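Local coordinates for protein FprA (Mycobacterium tuberculosis, PDB 1LQT) that transfers electrons between NADPH and ferredoxin through a bound FAD, and may supply electrons to P450 systems, at residues G121-A125 against V126-G130; H181-E184 against S185-R189; V357-I360 against K361-P364. All blocks are in the same frame, centred on the assembly; numbering follows the deposited sequence.

The three contacts follow one another along the chain, each a local turn or helix end. Interaction 1 turns from strand 122-124, an outermost strand of the parallel six-stranded sheet, into helix 125-132. Interaction 2 lies near the C-terminal end of helix 180-186, which packs against helix 125-132, and runs into a beta turn; the centres of interactions 1 and 2 are about 16 Å apart, their nearest atoms about 5 Å. Interaction 3, the short helix 359-362, follows strand 354-356 of the other six-stranded sheet, its centre about 21 Å from that of interaction 1 and about 33 Å from that of interaction 2. Interactions 1 and 3 both touch FAD, whereas the Ala182 side chain of interaction 2 stays about 14 Å from it.

Interaction 1: G121-A125 against V126-G130; sequences GSIAA and VDFVG
A strand-to-helix turn, from strand 122-124 into helix 125-132, brings Ile123 against Phe128 and places Ala124 at the N-cap. The short axes of 122-124 and 126-130 stand 77° apart. The first helical bonds run from Phe128 N to Ala124 O at 3.0 Å and from Val129 N to Ala125 O at 2.8 Å. Ile123 CG1 sits between its backbone N and carbonyl carbon (chi1 65°), and the extended end beyond it carries CD1 to Phe128 CB, 3.8 Å away. The same methyl meets the ring obliquely at CD1, while the rest of the phenyl leads away towards Val162 and Leu166 of helix 157-167. Ala124 CB lies 3.7 Å from Asp127 OD1, a plain contact between a methyl and a carboxylate. Val129 CG2 comes alongside the carbonyl of its own helical bond, 3.1 Å from Ala125 O, and the Val129 side chain also touches FAD. Ala125 CB packs on Val158, which probably binds NADP(+). The arrangement is a strand-to-helix connection at the edge of the parallel sheet of the Rossmann-type NADP domain, with Val129 placed at the FAD.

Interaction 2: H181-E184 against S185-R189; sequences HALE and SLRPR
His181 to Leu186 belong to helix 180-186, near its C-terminal end, where the backbone bonds change character. Ser185 N reaches His181 O at 3.3 Å, and Leu186 N reaches Ala182 O at 2.9 Å. Leu183 O then receives two weak bonds, from Leu186 N and Arg187 N, and Arg187 N also makes a weak, long one to Glu184 O. Beyond them the chain bends through a type I beta turn from Leu186 to Arg189, closed by Arg189 N on Leu186 O at 3.1 Å; Arg189 leaves helical geometry with positive phi.

Among the side chains, Leu183 and Arg187 make the main pairing. The leucine CG stands anti to its backbone N (chi1 -178°), and the two branches divide the work: Leu183 CD1 lies over the centre of one face of the Arg187 guanidinium, 4.2 Å above its plane, while Leu183 CD2 makes the closer approach, 3.5 Å from Arg187 NH2. Arg187 CG, beside its own backbone N (chi1 -77°), rests 3.2 Å from Leu183 O, and the bend at chi2 (-145°) turns the guanidinium back to the leucine. Leu186 CG lies 3.2 Å from Ala182 O, the acceptor of its own amide. A water bridges His181 O, to which it donates at 2.9 Å, and Ser185 OG.

Leu183 and Leu186 both pack on Leu173 of helix 170-173. Ala182 meets Trp131 and Tyr132 of helix 125-132, and His181, stacked on the Trp131 ring and hydrogen-bonded through NE2 to Trp131 O, joins helices 180-186 and 125-132.

Interaction 3: V357-I360 against K361-P364; sequences VGWI and KRGP. With FAD (flavin-adenine dinucleotide), chain H.
Gly358 O is gripped by two amides, Arg362 N and Lys361 N, each at 2.9 Å. The Arg362 bond is the straighter, at 156°, and runs nearly along the carbonyl axis; the Lys361 donor stands above the carbonyl plane. Gly358 is thus the N-cap of a short helix, which ends as Gly363 N binds Trp359 O and Gly363 turns to positive phi. At the same N-terminus Trp359 N donates to FAD O2P at 2.8 Å, and Gly358 CA lies 3.4 Å from the same FAD O2P.

With CG beside the backbone N (chi1 -75°), the indole of Trp359 is held between Pro364 and FAD. Pro364 CA lies over one face in a CH-pi contact, 3.7 Å from the centroid of the five-membered ring, and Pro364 CB touches Trp359 CE3 at 3.6 Å. FAD C5' covers the opposite face near the rim. At the ring edge, in its plane, Arg362 NH2 comes within 3.7 Å of Trp359 CD1, the guanidinium turned 66° to the indole; this nitrogen hydrogen-bonds to Asn371 OD1. Trp359 and Pro364 also touch the bound NADP+ derivative, so the turn lines both nucleotide pockets.

The fully extended Lys361 chain passes Val357 and ends in a salt bridge to Asp374 of helix 370-391. Val357, just past strand 354-356, pairs through its backbone with Tyr102 at the end of strand 99-102, the parallel neighbour.

Interaction 1: G121-A125 against V126-G130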
# COMPACT_ATOMS: atom_id res chain seq x y z
N GLY A 121 -1.39 -18.55 -11.00
CA GLY A 121 -2.22 -17.63 -11.76
C GLY A 121 -3.23 -16.88 -10.91
O GLY A 121 -3.90 -16.01 -11.43
N SER A 122 -3.40 -17.27 -9.65
CA SER A 122 -4.28 -16.58 -8.70
C SER A 122 -3.40 -15.93 -7.64
O SER A 122 -2.74 -16.62 -6.88
CB SER A 122 -5.22 -17.58 -8.04
OG SER A 122 -5.93 -16.97 -6.97
N ILE A 123 -3.38 -14.60 -7.64
CA ILE A 123 -2.49 -13.83 -6.79
C ILE A 123 -3.24 -12.66 -6.18
O ILE A 123 -4.35 -12.36 -6.60
CB ILE A 123 -1.24 -13.33 -7.57
CG1 ILE A 123 -1.62 -12.36 -8.68
CG2 ILE A 123 -0.47 -14.50 -8.10
CD1 ILE A 123 -0.42 -11.82 -9.44
N ALA A 124 -2.62 -12.02 -5.20
CA ALA A 124 -3.15 -10.80 -4.64
C ALA A 124 -2.58 -9.59 -5.33
O ALA A 124 -1.47 -9.61 -5.85
CB ALA A 124 -2.84 -10.70 -3.14
N ALA A 125 -3.32 -8.51 -5.29
CA ALA A 125 -2.78 -7.26 -5.75
C ALA A 125 -1.53 -6.87 -4.98
O ALA A 125 -0.61 -6.29 -5.55
CB ALA A 125 -3.82 -6.14 -5.70
N VAL A 126 -1.49 -7.17 -3.68
CA VAL A 126 -0.26 -6.88 -2.94
C VAL A 126 0.97 -7.43 -3.70
O VAL A 126 1.98 -6.75 -3.86
CB VAL A 126 -0.31 -7.49 -1.53
CG1 VAL A 126 0.98 -7.23 -0.79
CG2 VAL A 126 -1.49 -6.91 -0.75
N ASP A 127 0.88 -8.68 -4.10
CA ASP A 127 2.00 -9.33 -4.75
C ASP A 127 2.20 -8.82 -6.19
O ASP A 127 3.33 -8.72 -6.62
CB ASP A 127 1.86 -10.84 -4.75
CG ASP A 127 1.78 -11.43 -3.38
OD1 ASP A 127 0.81 -11.11 -2.62
OD2 ASP A 127 2.62 -12.26 -2.99
N PHE A 128 1.13 -8.54 -6.93
CA PHE A 128 1.27 -8.03 -8.27
C PHE A 128 1.87 -6.64 -8.30
O PHE A 128 2.79 -6.37 -9.07
CB PHE A 128 -0.09 -8.07 -8.98
CG PHE A 128 -0.00 -7.69 -10.43
CD1 PHE A 128 0.69 -8.46 -11.32
CD2 PHE A 128 -0.65 -6.57 -10.90
CE1 PHE A 128 0.77 -8.09 -12.66
CE2 PHE A 128 -0.56 -6.23 -12.23
CZ PHE A 128 0.16 -6.98 -13.07
N VAL A 129 1.35 -5.76 -7.47
CA VAL A 129 1.85 -4.42 -7.30
C VAL A 129 3.29 -4.43 -6.84
O VAL A 129 4.15 -3.70 -7.35
CB VAL A 129 0.98 -3.62 -6.32
CG1 VAL A 129 1.60 -2.26 -6.02
CG2 VAL A 129 -0.46 -3.46 -6.83
N GLY A 130 3.58 -5.21 -5.80
CA GLY A 130 4.94 -5.29 -5.34
C GLY A 130 5.88 -5.70 -6.47
O GLY A 130 6.98 -5.18 -6.61

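Interaction 2: H181-E184 against S185-R189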
# COMPACT_ATOMS: atom_id res chain seq x y z
N HIS A 181 11.42 -6.08 -14.99
CA HIS A 181 10.91 -7.41 -15.19
C HIS A 181 9.43 -7.41 -15.57
O HIS A 181 8.95 -8.27 -16.31
CB HIS A 181 11.25 -8.30 -13.97
CG HIS A 181 10.78 -7.79 -12.62
ND1 HIS A 181 11.62 -7.69 -11.52
CD2 HIS A 181 9.54 -7.46 -12.18
CE1 HIS A 181 10.91 -7.29 -10.46
NE2 HIS A 181 9.66 -7.15 -10.84
N ALA A 182 8.69 -6.44 -15.04
CA ALA A 182 7.28 -6.32 -15.36
C ALA A 182 7.12 -5.77 -16.77
O ALA A 182 6.29 -6.26 -17.53
CB ALA A 182 6.58 -5.44 -14.36
N LEU A 183 7.90 -4.76 -17.11
CA LEU A 183 7.84 -4.19 -18.44
C LEU A 183 8.09 -5.32 -19.45
O LEU A 183 7.39 -5.43 -20.47
CB LEU A 183 8.82 -3.01 -18.55
CG LEU A 183 8.89 -2.25 -19.86
CD1 LEU A 183 7.56 -1.61 -20.16
CD2 LEU A 183 9.97 -1.21 -19.69
N GLU A 184 9.07 -6.19 -19.20
CA GLU A 184 9.38 -7.27 -20.12
C GLU A 184 8.18 -8.20 -20.31
O GLU A 184 7.87 -8.60 -21.45
CB GLU A 184 10.56 -8.06 -19.59
CG GLU A 184 11.86 -7.29 -19.67
CD GLU A 184 13.03 -8.01 -18.99
OE1 GLU A 184 12.80 -8.82 -18.07
OE2 GLU A 184 14.19 -7.77 -19.40
N SER A 185 7.48 -8.53 -19.22
CA SER A 185 6.31 -9.40 -19.30
C SER A 185 5.10 -8.76 -19.96
O SER A 185 4.24 -9.46 -20.48
CB SER A 185 5.92 -9.87 -17.92
OG SER A 185 6.94 -10.66 -17.38
N LEU A 186 5.04 -7.44 -19.88
CA LEU A 186 3.93 -6.68 -20.42
C LEU A 186 4.11 -6.35 -21.89
O LEU A 186 3.11 -6.08 -22.59
CB LEU A 186 3.73 -5.39 -19.63
CG LEU A 186 3.19 -5.62 -18.23
CD1 LEU A 186 3.38 -4.38 -17.40
CD2 LEU A 186 1.71 -6.05 -18.27
N ARG A 187 5.35 -6.39 -22.41
CA ARG A 187 5.56 -5.99 -23.79
C ARG A 187 4.77 -6.81 -24.81
O ARG A 187 4.33 -6.23 -25.80
CB ARG A 187 7.05 -6.00 -24.13
CG ARG A 187 7.78 -4.78 -23.55
CD ARG A 187 8.89 -4.23 -24.36
NE ARG A 187 9.76 -3.32 -23.61
CZ ARG A 187 9.78 -2.00 -23.77
NH1 ARG A 187 8.97 -1.38 -24.63
NH2 ARG A 187 10.66 -1.30 -23.07
N PRO A 188 4.62 -8.12 -24.65
CA PRO A 188 3.82 -8.88 -25.65
C PRO A 188 2.32 -8.52 -25.74
O PRO A 188 1.65 -8.96 -26.69
CB PRO A 188 4.00 -10.33 -25.22
CG PRO A 188 5.27 -10.33 -24.42
CD PRO A 188 5.27 -9.01 -23.69
N ARG A 189 1.79 -7.78 -24.77
CA ARG A 189 0.38 -7.30 -24.76
C ARG A 189 -0.60 -8.46 -24.79
O ARG A 189 -1.60 -8.42 -25.50
CB ARG A 189 0.10 -6.36 -25.93
CG ARG A 189 0.98 -5.12 -25.93
CD ARG A 189 0.63 -4.15 -26.99
NE ARG A 189 -0.30 -3.14 -26.51
CZ ARG A 189 -0.45 -1.96 -27.10
NH1 ARG A 189 0.25 -1.67 -28.18
NH2 ARG A 189 -1.31 -1.07 -26.63
O HOH W 1 9.81 -10.98 -16.11

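Interaction 3: V357-I360 against K361-P364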
# COMPACT_ATOMS: atom_id res chain seq x y z
N VAL A 357 0.93 4.23 14.24
CA VAL A 357 0.40 5.20 13.31
C VAL A 357 0.16 4.50 11.98
O VAL A 357 0.73 3.46 11.70
CB VAL A 357 1.35 6.42 13.09
CG1 VAL A 357 1.49 7.22 14.40
CG2 VAL A 357 2.69 5.95 12.58
N GLY A 358 -0.66 5.12 11.15
CA GLY A 358 -0.83 4.65 9.79
C GLY A 358 -1.74 3.46 9.68
O GLY A 358 -2.58 3.18 10.54
N TRP A 359 -1.57 2.73 8.58
CA TRP A 359 -2.42 1.58 8.30
C TRP A 359 -2.37 0.47 9.34
O TRP A 359 -3.36 -0.23 9.48
CB TRP A 359 -2.10 1.07 6.89
CG TRP A 359 -2.65 1.94 5.81
CD1 TRP A 359 -3.22 3.16 5.94
CD2 TRP A 359 -2.77 1.59 4.44
NE1 TRP A 359 -3.68 3.61 4.73
CE2 TRP A 359 -3.44 2.64 3.80
CE3 TRP A 359 -2.41 0.46 3.69
CZ2 TRP A 359 -3.76 2.59 2.46
CZ3 TRP A 359 -2.76 0.42 2.33
CH2 TRP A 359 -3.43 1.48 1.76
N ILE A 360 -1.27 0.30 10.06
CA ILE A 360 -1.26 -0.71 11.09
C ILE A 360 -2.17 -0.33 12.28
O ILE A 360 -2.60 -1.20 13.02
CB ILE A 360 0.19 -1.04 11.55
CG1 ILE A 360 0.21 -2.40 12.29
CG2 ILE A 360 0.78 0.05 12.41
CD1 ILE A 360 -0.19 -3.63 11.47
N LYS A 361 -2.40 0.96 12.45
CA LYS A 361 -3.29 1.52 13.48
C LYS A 361 -4.75 1.53 13.04
O LYS A 361 -5.62 1.13 13.81
CB LYS A 361 -2.86 2.96 13.82
CG LYS A 361 -3.79 3.75 14.80
CD LYS A 361 -3.28 5.23 14.89
CE LYS A 361 -4.16 6.13 15.75
NZ LYS A 361 -3.65 7.55 15.71
N ARG A 362 -4.98 2.05 11.83
CA ARG A 362 -6.31 2.41 11.33
C ARG A 362 -6.91 1.43 10.37
O ARG A 362 -8.08 1.56 10.03
CB ARG A 362 -6.20 3.70 10.51
CG ARG A 362 -5.72 4.88 11.22
CD ARG A 362 -6.03 6.13 10.47
NE ARG A 362 -5.09 6.25 9.36
CZ ARG A 362 -5.43 6.34 8.08
NH1 ARG A 362 -6.71 6.37 7.73
NH2 ARG A 362 -4.50 6.40 7.13
N GLY A 363 -6.14 0.48 9.90
CA GLY A 363 -6.56 -0.36 8.80
C GLY A 363 -6.12 0.27 7.48
O GLY A 363 -5.76 1.43 7.42
N PRO A 364 -6.20 -0.53 6.43
CA PRO A 364 -5.56 -0.17 5.17
C PRO A 364 -6.40 0.65 4.26
O PRO A 364 -6.68 0.22 3.11
CB PRO A 364 -5.28 -1.53 4.56
CG PRO A 364 -6.43 -2.37 5.00
CD PRO A 364 -6.67 -1.93 6.43
PA FAD H . 3.43 2.10 4.32
O1A FAD H . 3.07 0.73 3.90
O2A FAD H . 3.51 3.19 3.32
O5B FAD H . 4.85 2.05 5.06
C5B FAD H . 5.15 0.98 5.96
C4B FAD H . 6.67 0.88 6.01
O4B FAD H . 7.00 0.04 7.12
C3B FAD H . 7.30 0.25 4.77
O3B FAD H . 8.40 1.00 4.29
C2B FAD H . 7.69 -1.12 5.25
O2B FAD H . 8.74 -1.75 4.54
C1B FAD H . 8.03 -0.85 6.72
N9A FAD H . 7.98 -2.02 7.59
C8A FAD H . 6.97 -2.94 7.65
N7A FAD H . 7.22 -3.88 8.55
C5A FAD H . 8.46 -3.57 9.06
C6A FAD H . 9.25 -4.20 10.03
N6A FAD H . 8.88 -5.27 10.70
N1A FAD H . 10.44 -3.61 10.32
C2A FAD H . 10.81 -2.47 9.68
N3A FAD H . 10.10 -1.82 8.75
C4A FAD H . 8.94 -2.40 8.48
N1 FAD H . -2.34 7.13 -1.70
C2 FAD H . -2.39 8.30 -2.41
O2 FAD H . -2.54 9.37 -1.85
N3 FAD H . -2.29 8.25 -3.79
C4 FAD H . -2.05 7.10 -4.50
O4 FAD H . -1.93 7.13 -5.74
C4X FAD H . -1.95 5.92 -3.76
N5 FAD H . -1.69 4.72 -4.39
C5X FAD H . -1.63 3.56 -3.66
C6 FAD H . -1.40 2.37 -4.29
C7 FAD H . -1.41 1.16 -3.61
C7M FAD H . -1.13 -0.12 -4.34
C8 FAD H . -1.63 1.19 -2.23
C8M FAD H . -1.67 -0.09 -1.44
C9 FAD H . -1.84 2.40 -1.57
C9A FAD H . -1.84 3.59 -2.27
N10 FAD H . -2.08 4.82 -1.63
C10 FAD H . -2.11 5.98 -2.37
C1' FAD H . -2.25 4.91 -0.15
C2' FAD H . -0.91 5.09 0.56
O2' FAD H . -0.00 4.16 0.02
C3' FAD H . -1.09 4.85 2.07
O3' FAD H . -1.98 5.80 2.63
C4' FAD H . 0.18 5.01 2.91
O4' FAD H . 1.34 4.58 2.20
C5' FAD H . 0.05 4.24 4.22
O5' FAD H . 1.19 4.63 5.00
P FAD H . 1.82 3.77 6.17
O1P FAD H . 2.94 4.61 6.67
O2P FAD H . 0.81 3.30 7.16
O3P FAD H . 2.37 2.44 5.50